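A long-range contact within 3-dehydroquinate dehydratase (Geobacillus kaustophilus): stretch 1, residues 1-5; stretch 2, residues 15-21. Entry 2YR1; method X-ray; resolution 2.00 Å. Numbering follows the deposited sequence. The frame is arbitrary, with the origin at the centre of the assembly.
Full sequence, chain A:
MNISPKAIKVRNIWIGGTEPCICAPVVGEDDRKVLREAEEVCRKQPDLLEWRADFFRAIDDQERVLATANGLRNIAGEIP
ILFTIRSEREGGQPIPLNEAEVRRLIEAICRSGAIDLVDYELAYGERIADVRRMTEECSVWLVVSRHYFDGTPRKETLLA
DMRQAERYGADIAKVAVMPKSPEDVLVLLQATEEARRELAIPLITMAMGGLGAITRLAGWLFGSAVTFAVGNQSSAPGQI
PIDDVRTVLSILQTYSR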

# COMPACT_ATOMS: atom_id res chain seq x y z
N MET A 1 11.98 7.05 13.07
CA MET A 1 10.79 6.44 12.44
C MET A 1 9.81 7.52 11.97
O MET A 1 8.71 7.20 11.53
N ASN A 2 10.19 8.79 12.09
CA ASN A 2 9.33 9.87 11.62
C ASN A 2 9.33 9.74 10.11
O ASN A 2 10.26 9.16 9.56
N ILE A 3 8.31 10.27 9.45
CA ILE A 3 8.25 10.22 8.00
C ILE A 3 9.50 10.85 7.37
O ILE A 3 10.14 10.25 6.49
N SER A 4 9.85 12.06 7.80
CA SER A 4 11.02 12.76 7.28
C SER A 4 12.11 12.91 8.36
O SER A 4 11.82 12.91 9.54
N PRO A 5 13.38 13.06 7.95
CA PRO A 5 14.47 13.21 8.93
C PRO A 5 14.36 14.44 9.85
O PRO A 5 14.86 14.40 10.98
N ILE A 15 4.80 18.80 9.35
CA ILE A 15 4.90 18.03 8.09
C ILE A 15 6.21 17.25 8.16
O ILE A 15 7.30 17.84 8.29
N GLY A 16 6.11 15.93 8.06
CA GLY A 16 7.30 15.11 8.11
C GLY A 16 7.45 14.39 9.44
O GLY A 16 8.44 13.70 9.66
N GLY A 17 6.47 14.54 10.33
CA GLY A 17 6.55 13.89 11.63
C GLY A 17 6.04 12.46 11.61
O GLY A 17 6.35 11.67 10.72
N THR A 18 5.23 12.16 12.61
CA THR A 18 4.63 10.85 12.77
C THR A 18 3.37 10.74 11.91
O THR A 18 3.08 9.69 11.35
N GLU A 19 2.63 11.83 11.82
CA GLU A 19 1.37 11.86 11.08
C GLU A 19 1.47 12.31 9.63
O GLU A 19 2.07 13.34 9.31
N PRO A 20 0.88 11.53 8.72
CA PRO A 20 0.99 12.03 7.35
C PRO A 20 0.02 13.23 7.22
O PRO A 20 -1.00 13.30 7.90
N CYS A 21 0.36 14.22 6.39
CA CYS A 21 -0.55 15.36 6.21
C CYS A 21 -1.40 15.21 4.97
O CYS A 21 -0.93 14.72 3.94

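The contact is small, burying 295 Å² in total, and neither stretch is a regular helix or strand through the contact. Two backbone hydrogen bonds fix the register. Ile3 N donates to Gly17 O at 2.7 Å, and Ser4 N donates to Gly16 O at 2.9 Å. Both are nearly straight, with N-H...O angles of 172° and 166°. Consecutive amides therefore meet consecutive carbonyls.

Ile3 is the residue of stretch 1 whose CA-to-CB bond points toward stretch 2. It is buried and has the largest area covered in the contact, 78 Å². Its chi1 is m (-70°) and its chi2 is t (164°). With chi2 at t the CG1 arm is extended, and CD1 reaches along stretch 2 past the glycines. Ile3 CD1 lies 3.6 Å from Pro20 CA; its 4.0 Å approach to Pro20 CB is an apolar side-chain contact. Ile3 CD1 also lies 3.7 Å from Glu19 O and 4.0 Å from Thr18 O. The methyl thus rests against backbone as much as against side chain.

The CA-to-CB bond of Pro20 runs sideways to stretch 1, and the ring has a C-gamma endo pucker.

Asn2 points sideways and is exposed. Its chi1 is m (-88°) and its chi2 is 3°. Asn2 CB sits 3.7 Å from Gly16 O. At the amide end, Asn2 OD1 comes within 3.6 Å of Thr18 OG1. This is a contact and not a hydrogen bond. Thr18 has chi1 m (-54°). Its CA-to-CB bond points away from stretch 1, yet OG1 still makes this approach.

Ser4 is buried and points sideways, with chi1 m (-51°). Ser4 OG lies 3.3 Å from Gly16 CA, a close approach that a glycine allows. Its hydroxyl makes no hydrogen bond to stretch 2, so its polar link across the contact is through the backbone amide.

Gly16 and Gly17 bring no side chains, and backbone fills their part of the contact. At Gly16, phi/psi of 105/3 would jam a CB against the carbonyl O of Ile15. An ideal CB on Gly16 would also lie 2.8 Å from Ser4 OG, a clash. Gly17 differs, because a CB would point away and has room.

The remaining side chains stay out of the packing. Met1 leads away at its end, and Pro5 points away. Glu19 also points away, with chi1 and chi2 both m, and its OE1 is hydrogen-bonded elsewhere in the structure. Ile15 and Cys21 make no contact with stretch 1.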

# COMPACT_ATOMS: atom_id res chain seq x y z
CB MET A 1 10.07 5.51 13.40
CG MET A 1 10.97 4.80 14.42
SD MET A 1 10.29 3.13 14.68
CE MET A 1 11.69 2.12 14.14
CB ASN A 2 9.90 11.25 11.99
CG ASN A 2 9.45 11.72 13.36
OD1 ASN A 2 8.75 11.02 14.09
ND2 ASN A 2 9.85 12.94 13.72
CB ILE A 3 6.96 10.96 7.47
CG1 ILE A 3 5.73 10.14 7.82
CG2 ILE A 3 7.05 11.17 5.95
CD1 ILE A 3 4.40 10.91 7.73
CB SER A 4 10.64 14.17 6.80
OG SER A 4 9.53 14.16 5.93
CB PRO A 5 15.72 13.24 8.06
CG PRO A 5 15.21 13.68 6.70
CD PRO A 5 13.92 12.89 6.60
CB ILE A 15 4.98 18.93 6.83
CG1 ILE A 15 3.71 19.76 6.65
CG2 ILE A 15 5.18 18.05 5.59
CD1 ILE A 15 3.87 20.83 5.60
CB THR A 18 4.20 10.63 14.22
OG1 THR A 18 5.31 10.86 15.09
CG2 THR A 18 3.70 9.20 14.41
CB GLU A 19 0.38 12.79 11.78
CG GLU A 19 0.26 12.58 13.25
CD GLU A 19 -0.03 11.15 13.59
OE1 GLU A 19 -1.08 10.63 13.15
OE2 GLU A 19 0.81 10.54 14.29
CB PRO A 20 0.60 10.81 6.49
CG PRO A 20 -0.00 9.80 7.42
CD PRO A 20 0.61 10.08 8.77
CB CYS A 21 0.24 16.67 6.11
SG CYS A 21 1.04 17.09 7.63